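Aldehyde dehydrogenase (Trypanosoma brucei, PDB 5NNO) probably oxidises aldehydes with NAD+ as the acceptor, and here holds NAD together with a benzoxaborole aldehyde. Local coordinates at residues Ala148-Ser153 and Val176-Gly181. Sequence-based numbering, arbitrary orientation.
Sequences AVIKPS and VGIVNG. With NAD (nicotinamide-adenine-dinucleotide), chain C.
K151 lays its aliphatic chain across V179, CG 4.0 Å from V179 CG1, and bends at chi2 and chi3 (-60° and -66°) past the end of the neighbouring strand. There NZ meets G181 O at 2.8 Å, and P152 O from above its carbonyl plane. These carbonyls fix the ammonium against the adenosine ribose of NAD, where NZ bonds O2B at 2.9 Å and O3B at 3.2 Å. Its three N-H groups serve four oxygens, so the ribose hydroxyls probably share one. Lysine suits the place because a long chain delivers this donor to clustered acceptors; G181 adopts backbone angles that only glycine takes easily. Upstream of K151 the strands run parallel, I150 turning both N-H and C=O to the same neighbour: N bonds G177 O, and O accepts V179 N. V149 CG1, anti to its own N (chi1 -178°), slants against V179 CG2; on the other face I150 CG2 meets V176 CG1, branched chains suiting a buried sheet. P152 CG lies 3.6 Å from N180 OD1, while N180 ND2 bonds T164 of the connecting helix. This is the beta-alpha-beta unit 147-178 of the Rossmann-like NAD-binding domain, its first strand ending in the lysine whose side chain reaches the ribose.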
loop_
_atom_site.group_PDB
_atom_site.type_symbol
_atom_site.label_atom_id
_atom_site.label_comp_id
_atom_site.label_asym_id
_atom_site.label_seq_id
_atom_site.Cartn_x
_atom_site.Cartn_y
_atom_site.Cartn_z
ATOM N N ALA A 148 11.674 15.245 3.703
ATOM C CA ALA A 148 11.086 14.564 4.897
ATOM C C ALA A 148 10.807 15.461 6.110
ATOM O O ALA A 148 11.442 16.490 6.299
ATOM C CB ALA A 148 11.945 13.367 5.301
ATOM N N VAL A 149 9.802 15.069 6.891
ATOM C CA VAL A 149 9.547 15.647 8.221
ATOM C C VAL A 149 9.526 14.486 9.191
ATOM O O VAL A 149 8.983 13.406 8.883
ATOM C CB VAL A 149 8.227 16.441 8.291
ATOM C CG1 VAL A 149 8.023 17.051 9.671
ATOM C CG2 VAL A 149 8.214 17.558 7.243
ATOM N N ILE A 150 10.165 14.688 10.347
ATOM C CA ILE A 150 10.264 13.648 11.374
ATOM C C ILE A 150 9.647 14.139 12.672
ATOM O O ILE A 150 9.811 15.298 13.045
ATOM C CB ILE A 150 11.703 13.154 11.589
ATOM C CG1 ILE A 150 12.552 14.165 12.392
ATOM C CG2 ILE A 150 12.315 12.799 10.237
ATOM C CD1 ILE A 150 14.011 13.795 12.548
ATOM N N LYS A 151 8.938 13.234 13.353
ATOM C CA LYS A 151 8.292 13.545 14.611
ATOM C C LYS A 151 8.790 12.537 15.654
ATOM O O LYS A 151 8.278 11.427 15.727
ATOM C CB LYS A 151 6.769 13.501 14.433
ATOM C CG LYS A 151 5.994 14.489 15.305
ATOM C CD LYS A 151 6.208 14.291 16.795
ATOM C CE LYS A 151 5.662 12.978 17.294
ATOM N NZ LYS A 151 5.895 12.913 18.758
ATOM N N PRO A 152 9.824 12.906 16.434
ATOM C CA PRO A 152 10.303 11.996 17.501
ATOM C C PRO A 152 9.322 11.779 18.629
ATOM O O PRO A 152 8.592 12.689 19.028
ATOM C CB PRO A 152 11.580 12.678 18.025
ATOM C CG PRO A 152 12.017 13.583 16.900
ATOM C CD PRO A 152 10.739 14.050 16.248
ATOM N N SER A 153 9.275 10.555 19.131
ATOM C CA SER A 153 8.508 10.285 20.338
ATOM C C SER A 153 8.934 11.211 21.470
ATOM O O SER A 153 10.110 11.459 21.644
ATOM C CB SER A 153 8.683 8.849 20.782
ATOM O OG SER A 153 7.836 8.586 21.897
ATOM N N VAL A 176 15.180 17.913 5.635
ATOM C CA VAL A 176 14.617 17.070 6.734
ATOM C C VAL A 176 14.133 17.971 7.874
ATOM O O VAL A 176 14.944 18.509 8.628
ATOM C CB VAL A 176 15.659 16.065 7.305
ATOM C CG1 VAL A 176 15.140 15.352 8.553
ATOM C CG2 VAL A 176 16.017 15.025 6.261
ATOM N N GLY A 177 12.816 18.153 7.979
ATOM C CA GLY A 177 12.219 19.037 9.007
ATOM C C GLY A 177 12.016 18.314 10.337
ATOM O O GLY A 177 11.880 17.093 10.343
ATOM N N ILE A 178 11.994 19.056 11.450
ATOM C CA ILE A 178 11.751 18.461 12.781
ATOM C C ILE A 178 10.575 19.093 13.506
ATOM O O ILE A 178 10.500 20.299 13.613
ATOM C CB ILE A 178 12.988 18.529 13.723
ATOM C CG1 ILE A 178 14.242 17.996 13.015
ATOM C CG2 ILE A 178 12.714 17.725 15.002
ATOM C CD1 ILE A 178 15.511 18.163 13.815
ATOM N N VAL A 179 9.681 18.245 14.027
ATOM C CA VAL A 179 8.530 18.650 14.846
ATOM C C VAL A 179 8.588 17.874 16.157
ATOM O O VAL A 179 8.540 16.659 16.123
ATOM C CB VAL A 179 7.192 18.324 14.117
ATOM C CG1 VAL A 179 5.990 18.477 15.037
ATOM C CG2 VAL A 179 7.028 19.224 12.886
ATOM N N ASN A 180 8.656 18.558 17.300
ATOM C CA ASN A 180 8.657 17.871 18.624
ATOM C C ASN A 180 7.387 18.197 19.421
ATOM O O ASN A 180 6.823 19.300 19.325
ATOM C CB ASN A 180 9.909 18.211 19.466
ATOM C CG ASN A 180 11.125 17.333 19.124
ATOM O OD1 ASN A 180 11.080 16.108 19.236
ATOM N ND2 ASN A 180 12.213 17.964 18.719
ATOM N N GLY A 181 6.965 17.228 20.229
ATOM C CA GLY A 181 5.760 17.321 21.044
ATOM C C GLY A 181 4.994 16.015 21.066
ATOM O O GLY A 181 5.390 15.052 20.412
HETATM P PA NAD C . 2.953 5.701 21.270
HETATM O O1A NAD C . 1.624 5.784 21.996
HETATM O O2A NAD C . 4.225 6.305 21.837
HETATM O O5B NAD C . 2.708 6.319 19.795
HETATM C C5B NAD C . 3.762 6.577 18.861
HETATM C C4B NAD C . 3.692 8.003 18.307
HETATM O O4B NAD C . 2.318 8.407 18.192
HETATM C C3B NAD C . 4.414 9.053 19.161
HETATM O O3B NAD C . 5.307 9.843 18.359
HETATM C C2B NAD C . 3.314 9.921 19.740
HETATM O O2B NAD C . 3.697 11.298 19.802
HETATM C C1B NAD C . 2.158 9.704 18.764
HETATM N N9A NAD C . 0.807 9.844 19.362
HETATM C C8A NAD C . 0.347 9.402 20.556
HETATM N N7A NAD C . -0.958 9.760 20.731
HETATM C C5A NAD C . -1.337 10.435 19.625
HETATM C C6A NAD C . -2.563 11.095 19.129
HETATM N N6A NAD C . -3.668 11.091 19.881
HETATM N N1A NAD C . -2.547 11.695 17.921
HETATM C C2A NAD C . -1.441 11.706 17.152
HETATM N N3A NAD C . -0.289 11.126 17.539
HETATM C C4A NAD C . -0.176 10.490 18.736
HETATM O O3 NAD C . 3.227 4.138 21.031
HETATM P PN NAD C . 3.245 3.157 22.312
HETATM O O1N NAD C . 1.824 2.884 22.760
HETATM O O2N NAD C . 4.205 3.703 23.335
HETATM O O5D NAD C . 3.807 1.817 21.615
HETATM C C5D NAD C . 2.783 1.008 21.055
HETATM C C4D NAD C . 3.232 -0.016 20.042
HETATM O O4D NAD C . 4.281 0.372 19.156
HETATM C C3D NAD C . 3.730 -1.258 20.734
HETATM O O3D NAD C . 2.595 -2.048 21.072
HETATM C C2D NAD C . 4.636 -1.871 19.690
HETATM O O2D NAD C . 4.150 -3.155 19.316
HETATM C C1D NAD C . 4.633 -0.860 18.531
HETATM N N1N NAD C . 5.929 -0.835 17.859
HETATM C C2N NAD C . 6.058 -1.344 16.614
HETATM C C3N NAD C . 7.306 -1.362 15.975
HETATM C C7N NAD C . 7.509 -1.911 14.591
HETATM O O7N NAD C . 8.379 -1.419 13.895
HETATM N N7N NAD C . 6.758 -2.914 14.140
HETATM C C4N NAD C . 8.404 -0.838 16.647
HETATM C C5N NAD C . 8.241 -0.318 17.918
HETATM C C6N NAD C . 6.988 -0.331 18.509
#